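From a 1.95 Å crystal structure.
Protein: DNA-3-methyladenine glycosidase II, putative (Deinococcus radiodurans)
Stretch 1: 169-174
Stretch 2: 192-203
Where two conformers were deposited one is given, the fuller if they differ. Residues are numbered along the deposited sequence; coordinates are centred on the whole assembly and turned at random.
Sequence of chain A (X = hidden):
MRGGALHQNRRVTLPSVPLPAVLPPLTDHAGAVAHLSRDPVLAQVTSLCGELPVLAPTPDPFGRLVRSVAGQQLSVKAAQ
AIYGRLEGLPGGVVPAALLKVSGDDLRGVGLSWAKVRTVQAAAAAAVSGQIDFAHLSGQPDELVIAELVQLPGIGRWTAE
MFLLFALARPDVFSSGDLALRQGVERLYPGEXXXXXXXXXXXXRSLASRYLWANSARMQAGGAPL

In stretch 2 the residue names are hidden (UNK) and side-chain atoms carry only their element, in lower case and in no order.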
ATOM      1  N   ARG A 169      -8.231   0.956   0.645  1.00  8.76           N
ATOM      2  CA  ARG A 169      -9.127  -0.139   0.366  1.00  7.94           C
ATOM      3  C   ARG A 169      -9.087  -1.156   1.491  1.00  7.48           C
ATOM      4  O   ARG A 169      -8.017  -1.425   2.020  1.00  6.50           O
ATOM      5  CB  ARG A 169      -8.786  -0.763  -0.941  1.00  8.33           C
ATOM      6  CG  ARG A 169      -8.826   0.231  -2.032  1.00  9.59           C
ATOM      7  CD  ARG A 169      -9.482  -0.297  -3.176  1.00 12.45           C
ATOM      8  NE  ARG A 169      -9.696   0.714  -4.228  1.00 14.16           N
ATOM      9  CZ  ARG A 169     -10.077   0.396  -5.467  1.00 14.07           C
ATOM     10  NH1 ARG A 169     -10.200  -0.881  -5.811  1.00 11.30           N
ATOM     11  NH2 ARG A 169     -10.274   1.344  -6.373  1.00 13.27           N
ATOM     12  N   PRO A 170     -10.265  -1.672   1.898  1.00  7.12           N
ATOM     13  CA  PRO A 170     -10.382  -2.502   3.110  1.00  7.09           C
ATOM     14  C   PRO A 170     -10.093  -4.005   3.019  1.00  6.95           C
ATOM     15  O   PRO A 170     -10.036  -4.680   4.063  1.00  8.18           O
ATOM     16  CB  PRO A 170     -11.839  -2.318   3.469  1.00  6.53           C
ATOM     17  CG  PRO A 170     -12.507  -2.306   2.139  1.00  7.65           C
ATOM     18  CD  PRO A 170     -11.595  -1.463   1.282  1.00  7.25           C
ATOM     19  N   ASP A 171      -9.902  -4.567   1.832  1.00  7.26           N
ATOM     20  CA  ASP A 171      -9.918  -5.994   1.716  1.00  7.39           C
ATOM     21  C   ASP A 171      -8.722  -6.559   0.924  1.00  7.77           C
ATOM     22  O   ASP A 171      -8.878  -7.378   0.002  1.00  7.32           O
ATOM     23  CB  ASP A 171     -11.258  -6.469   1.128  1.00  8.17           C
ATOM     24  CG  ASP A 171     -11.467  -7.938   1.335  1.00  9.00           C
ATOM     25  OD1 ASP A 171     -10.922  -8.503   2.317  1.00  6.96           O
ATOM     26  OD2 ASP A 171     -12.145  -8.556   0.514  1.00 11.45           O
ATOM     27  N   VAL A 172      -7.530  -6.117   1.315  1.00  7.17           N
ATOM     28  CA  VAL A 172      -6.302  -6.458   0.621  1.00  6.64           C
ATOM     29  C   VAL A 172      -5.367  -7.287   1.503  1.00  7.18           C
ATOM     30  O   VAL A 172      -4.885  -6.792   2.509  1.00  8.21           O
ATOM     31  CB  VAL A 172      -5.517  -5.205   0.213  1.00  5.98           C
ATOM     32  CG1 VAL A 172      -4.214  -5.633  -0.585  1.00  3.60           C
ATOM     33  CG2 VAL A 172      -6.398  -4.206  -0.630  1.00  3.92           C
ATOM     34  N   PHE A 173      -5.119  -8.531   1.121  1.00  6.35           N
ATOM     35  CA  PHE A 173      -4.056  -9.313   1.709  1.00  6.44           C
ATOM     36  C   PHE A 173      -3.039  -9.555   0.615  1.00  6.56           C
ATOM     37  O   PHE A 173      -3.334 -10.241  -0.345  1.00  7.22           O
ATOM     38  CB  PHE A 173      -4.545 -10.650   2.260  1.00  6.79           C
ATOM     39  CG  PHE A 173      -3.446 -11.471   2.901  1.00  7.79           C
ATOM     40  CD1 PHE A 173      -3.043 -11.224   4.202  1.00  7.68           C
ATOM     41  CD2 PHE A 173      -2.779 -12.440   2.189  1.00  8.54           C
ATOM     42  CE1 PHE A 173      -1.992 -11.934   4.776  1.00  6.43           C
ATOM     43  CE2 PHE A 173      -1.780 -13.181   2.767  1.00  6.43           C
ATOM     44  CZ  PHE A 173      -1.369 -12.904   4.055  1.00  5.73           C
ATOM     45  N   SER A 174      -1.847  -9.012   0.806  1.00  6.30           N
ATOM     46  CA  SER A 174      -0.715  -9.186  -0.060  1.00  6.47           C
ATOM     47  C   SER A 174       0.050 -10.487   0.236  1.00  6.70           C
ATOM     48  O   SER A 174       0.840 -10.568   1.158  1.00  6.37           O
ATOM     49  CB  SER A 174       0.176  -7.944   0.051  1.00  7.54           C
ATOM     50  OG  SER A 174       1.160  -7.911  -0.964  1.00  9.54           O
ATOM     51  N   UNK A 192      -3.805 -23.715   5.664  1.00 14.25           N
ATOM     52  CA  UNK A 192      -3.753 -23.141   4.327  1.00 13.19           C
ATOM     53  C   UNK A 192      -3.939 -21.636   4.458  1.00 12.35           C
ATOM     54  O   UNK A 192      -4.980 -21.187   4.934  1.00  9.93           O
ATOM     55  c   UNK A 192      -4.852 -23.791   3.490  1.00 13.70           C
ATOM     56  o   UNK A 192      -4.242 -22.315   1.696  1.00 17.58           O
ATOM     57  o   UNK A 192      -5.722 -23.878   1.294  1.00 18.91           O
ATOM     58  c   UNK A 192      -4.929 -23.285   2.064  1.00 15.28           C
ATOM     59  N   UNK A 193      -2.930 -20.865   4.047  1.00 11.71           N
ATOM     60  CA  UNK A 193      -3.006 -19.405   4.138  1.00 11.79           C
ATOM     61  C   UNK A 193      -4.228 -18.835   3.356  1.00 10.92           C
ATOM     62  O   UNK A 193      -4.821 -17.862   3.779  1.00 10.81           O
ATOM     63  c   UNK A 193      -2.676 -16.095  -0.910  1.00 11.93           C
ATOM     64  c   UNK A 193      -1.994 -17.643   1.310  1.00 11.00           C
ATOM     65  n   UNK A 193      -0.743 -19.071   0.104  1.00 12.09           N
ATOM     66  c   UNK A 193      -1.521 -17.946   0.006  1.00 10.53           C
ATOM     67  c   UNK A 193      -1.850 -17.185  -1.101  1.00 10.93           C
ATOM     68  c   UNK A 193      -3.136 -15.748   0.354  1.00 11.00           C
ATOM     69  c   UNK A 193      -0.715 -19.487   1.412  1.00 11.49           C
ATOM     70  c   UNK A 193      -1.672 -18.741   3.719  1.00 11.57           C
ATOM     71  c   UNK A 193      -1.458 -18.638   2.199  1.00 12.09           C
ATOM     72  c   UNK A 193      -2.811 -16.520   1.482  1.00  9.60           C
ATOM     73  N   UNK A 194      -4.625 -19.428   2.233  1.00 10.63           N
ATOM     74  CA  UNK A 194      -5.822 -18.944   1.515  1.00 11.82           C
ATOM     75  C   UNK A 194      -7.087 -19.059   2.358  1.00 11.56           C
ATOM     76  O   UNK A 194      -7.944 -18.168   2.307  1.00 11.62           O
ATOM     77  n   UNK A 194      -2.569 -18.225  -4.312  1.00 23.85           N
ATOM     78  n   UNK A 194      -3.881 -19.605  -2.956  1.00 19.39           N
ATOM     79  c   UNK A 194      -3.722 -18.471  -3.671  1.00 23.71           C
ATOM     80  c   UNK A 194      -4.880 -19.441  -0.763  1.00 13.88           C
ATOM     81  c   UNK A 194      -6.044 -19.657   0.171  1.00 12.05           C
ATOM     82  n   UNK A 194      -4.697 -17.563  -3.762  1.00 24.76           N
ATOM     83  c   UNK A 194      -5.073 -19.961  -2.185  1.00 15.05           C
ATOM     84  N   UNK A 195      -7.180 -20.144   3.116  1.00 11.04           N
ATOM     85  CA  UNK A 195      -8.264 -20.371   4.056  1.00 12.18           C
ATOM     86  C   UNK A 195      -8.237 -19.377   5.219  1.00 10.65           C
ATOM     87  O   UNK A 195      -9.208 -18.694   5.486  1.00 10.03           O
ATOM     88  c   UNK A 195      -8.176 -21.772   4.647  1.00 12.92           C
ATOM     89  o   UNK A 195      -8.824 -23.991   4.233  1.00 28.49           O
ATOM     90  o   UNK A 195      -9.294 -22.466   2.687  1.00 24.17           O
ATOM     91  c   UNK A 195      -8.805 -22.814   3.781  1.00 19.81           C
ATOM     92  N   UNK A 196      -7.119 -19.344   5.914  1.00  9.94           N
ATOM     93  CA  UNK A 196      -6.942 -18.406   7.007  1.00 10.27           C
ATOM     94  C   UNK A 196      -7.344 -16.961   6.642  1.00  9.84           C
ATOM     95  O   UNK A 196      -8.157 -16.315   7.327  1.00 10.33           O
ATOM     96  c   UNK A 196      -5.234 -17.357   8.463  1.00  9.17           C
ATOM     97  c   UNK A 196      -5.225 -19.863   8.131  1.00  9.31           C
ATOM     98  c   UNK A 196      -5.498 -18.468   7.494  1.00  9.84           C
ATOM     99  N   UNK A 197      -6.781 -16.455   5.548  1.00  9.44           N
ATOM    100  CA  UNK A 197      -6.976 -15.070   5.149  1.00  9.12           C
ATOM    101  C   UNK A 197      -8.362 -14.775   4.544  1.00  9.50           C
ATOM    102  O   UNK A 197      -8.880 -13.666   4.716  1.00  8.42           O
ATOM    103  o   UNK A 197      -5.822 -15.435   3.024  1.00  9.40           O
ATOM    104  c   UNK A 197      -4.488 -14.659   4.917  1.00  6.67           C
ATOM    105  c   UNK A 197      -5.849 -14.604   4.194  1.00  8.60           C
ATOM    106  N   UNK A 198      -8.970 -15.760   3.863  1.00  9.72           N
ATOM    107  CA  UNK A 198     -10.339 -15.613   3.320  1.00 10.95           C
ATOM    108  C   UNK A 198     -11.373 -15.295   4.406  1.00 10.64           C
ATOM    109  O   UNK A 198     -12.336 -14.568   4.168  1.00 12.32           O
ATOM    110  c   UNK A 198     -10.745 -16.918   2.570  1.00 10.17           C
ATOM    111  N   UNK A 199     -11.177 -15.868   5.584  1.00 11.60           N
ATOM    112  CA  UNK A 199     -12.056 -15.666   6.724  0.50 11.24           C
ATOM    113  C   UNK A 199     -12.084 -14.207   7.167  1.00 11.72           C
ATOM    114  O   UNK A 199     -13.108 -13.711   7.688  1.00 11.19           O
ATOM    115  n   UNK A 199     -12.930 -17.482  11.283  0.50 12.56           N
ATOM    116  c   UNK A 199     -12.081 -17.484  10.102  0.50 12.27           C
ATOM    117  c   UNK A 199     -11.591 -16.535   7.883  0.50 11.76           C
ATOM    118  c   UNK A 199     -12.492 -16.482   9.089  0.50 12.14           C
ATOM    119  n   UNK A 199     -13.576 -18.277  13.358  0.50 12.66           N
ATOM    120  c   UNK A 199     -12.757 -18.315  12.306  0.50 13.37           C
ATOM    121  n   UNK A 199     -11.761 -19.184  12.289  0.50 12.16           N
ATOM    122  N   UNK A 200     -10.948 -13.531   6.978  1.00 10.39           N
ATOM    123  CA  UNK A 200     -10.828 -12.131   7.351  1.00  9.07           C
ATOM    124  C   UNK A 200     -11.564 -11.211   6.432  1.00  8.45           C
ATOM    125  O   UNK A 200     -11.912 -10.131   6.833  1.00  8.66           O
ATOM    126  c   UNK A 200      -7.106 -12.659   8.308  1.00  6.04           C
ATOM    127  c   UNK A 200      -8.952 -13.306   9.385  1.00  6.23           C
ATOM    128  c   UNK A 200      -6.730 -13.495   9.385  1.00  3.98           C
ATOM    129  n   UNK A 200      -7.878 -13.902  10.000  1.00  8.21           N
ATOM    130  c   UNK A 200      -5.402 -13.828   9.647  1.00  6.27           C
ATOM    131  c   UNK A 200      -6.115 -12.112   7.501  1.00  5.45           C
ATOM    132  c   UNK A 200      -4.790 -12.421   7.772  1.00  6.18           C
ATOM    133  c   UNK A 200      -8.527 -12.540   8.338  1.00  6.03           C
ATOM    134  c   UNK A 200      -9.361 -11.711   7.408  1.00  8.32           C
ATOM    135  c   UNK A 200      -4.451 -13.282   8.835  1.00  6.43           C
ATOM    136  N   UNK A 201     -11.804 -11.635   5.195  1.00  8.78           N
ATOM    137  CA  UNK A 201     -12.633 -10.860   4.257  1.00  8.62           C
ATOM    138  C   UNK A 201     -13.977 -10.507   4.898  1.00  8.22           C
ATOM    139  O   UNK A 201     -14.523 -11.329   5.577  1.00  6.79           O
ATOM    140  c   UNK A 201     -12.837 -11.659   2.994  1.00  7.92           C
ATOM    141  N   UNK A 202     -14.502  -9.287   4.680  1.00  8.34           N
ATOM    142  CA  UNK A 202     -14.016  -8.178   3.839  1.00  8.47           C
ATOM    143  C   UNK A 202     -13.078  -7.159   4.507  1.00  8.29           C
ATOM    144  O   UNK A 202     -13.046  -5.977   4.076  1.00  7.89           O
ATOM    145  c   UNK A 202     -16.077  -7.533   4.710  1.00  8.37           C
ATOM    146  c   UNK A 202     -15.317  -7.483   3.456  1.00  8.34           C
ATOM    147  c   UNK A 202     -15.818  -8.950   5.249  1.00  9.03           C
ATOM    148  N   UNK A 203     -12.272  -7.627   5.476  1.00  8.31           N
ATOM    149  CA  UNK A 203     -11.399  -6.748   6.270  1.00  7.43           C
ATOM    150  C   UNK A 203      -9.959  -7.272   6.265  1.00  7.39           C
ATOM    151  O   UNK A 203      -9.275  -7.246   7.254  1.00  5.61           O
ATOM    152  c   UNK A 203     -16.076  -5.456   7.913  1.00 11.28           C
ATOM    153  c   UNK A 203     -13.387  -6.198   7.794  1.00  8.61           C
ATOM    154  c   UNK A 203     -14.367  -7.093   8.265  1.00 10.93           C
ATOM    155  c   UNK A 203     -11.923  -6.617   7.712  1.00  8.53           C
ATOM    156  c   UNK A 203     -15.698  -6.720   8.323  1.00 10.86           C
ATOM    157  c   UNK A 203     -15.144  -4.558   7.431  1.00  9.04           C
ATOM    158  c   UNK A 203     -13.794  -4.933   7.385  1.00 10.51           C
ATOM    159  o   UNK A 203     -17.399  -5.073   8.017  1.00 13.20           O
TER

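Position 192 carries two side-chain carbons, the second bearing two oxygens, and lies out of reach of stretch 1. One oxygen accepts a bond from the backbone N of position 194, capping the helix that follows; the carboxylate and its short stem identify D192, with D192 OD1 3.0 Å from that N. At 193 a single carbon leads to fused five- and six-membered rings of eight carbons and one nitrogen, and the six-membered ring reaches the ring of F173. This is the indole of W193; its CA-to-CB bond points toward stretch 1, and W193 CE3 approaches F173 CE2 to 3.7 Å.

Position 194 has three carbons, a nitrogen, and a carbon with two further nitrogens, a guanidinium chain whose CA-to-CB bond points away from stretch 1, with no contact to it: R194. Position 195 repeats the two-carbon carboxylate, far from the contact, and is D195. At 196 one carbon carries two others, a branched, buried side chain that does not reach stretch 1: V196.

Position 197 also branches at its first carbon, but into one oxygen and one carbon, the latter over a face of the F173 ring, which makes it T197. The hydroxyl turns back to the helix, T197 OG1 donating to W193 O at 2.7 Å, while the methyl T197 CG2 sits 3.5 Å from the centroid of the F173 ring, almost on the ring normal.

Position 198 has one carbon, pointing away, and is A198. Position 199 is another extended guanidinium chain, exposed and out of reach: R199. At 200 the fused rings of eight carbons and one nitrogen return in a buried setting and approach F173; this is W200, whose edge atom CZ3 lies 4.1 Å from F173 CE1.

The single carbon at 201, near D171 OD1, defines A201, with CB 3.8 Å from D171 OD1. At 202 three carbons close a ring onto the backbone N; its backbone C is 3.4 Å from D171 OD1, and its backbone O is 3.3 Å from P170 O, two acceptors without a hydrogen bond. This is P202, preceded by a cis peptide bond. Position 203 has one carbon and a six-carbon ring bearing an oxygen, and its backbone CA lies near P170 O: Y203. Its CA-to-CB bond points away, so its closest approach is through backbone, with Y203 CA 3.3 Å from P170 O in a CA-H...O contact.

The two stretches meet without a hydrogen bond between them. F173 is the centre of the contact: T197 covers one face of its ring in a CH-pi interaction, W200 meets it edge-first, and the W193 six-membered ring lies near parallel but slid apart, with little overlap. The CA-to-CB bonds of W193, T197 and W200 all point toward stretch 1. Further along the chain, A201 to Y203 pack against P170 and D171.

Stretch 2, residues 192-203: DWRDVTARWAPY
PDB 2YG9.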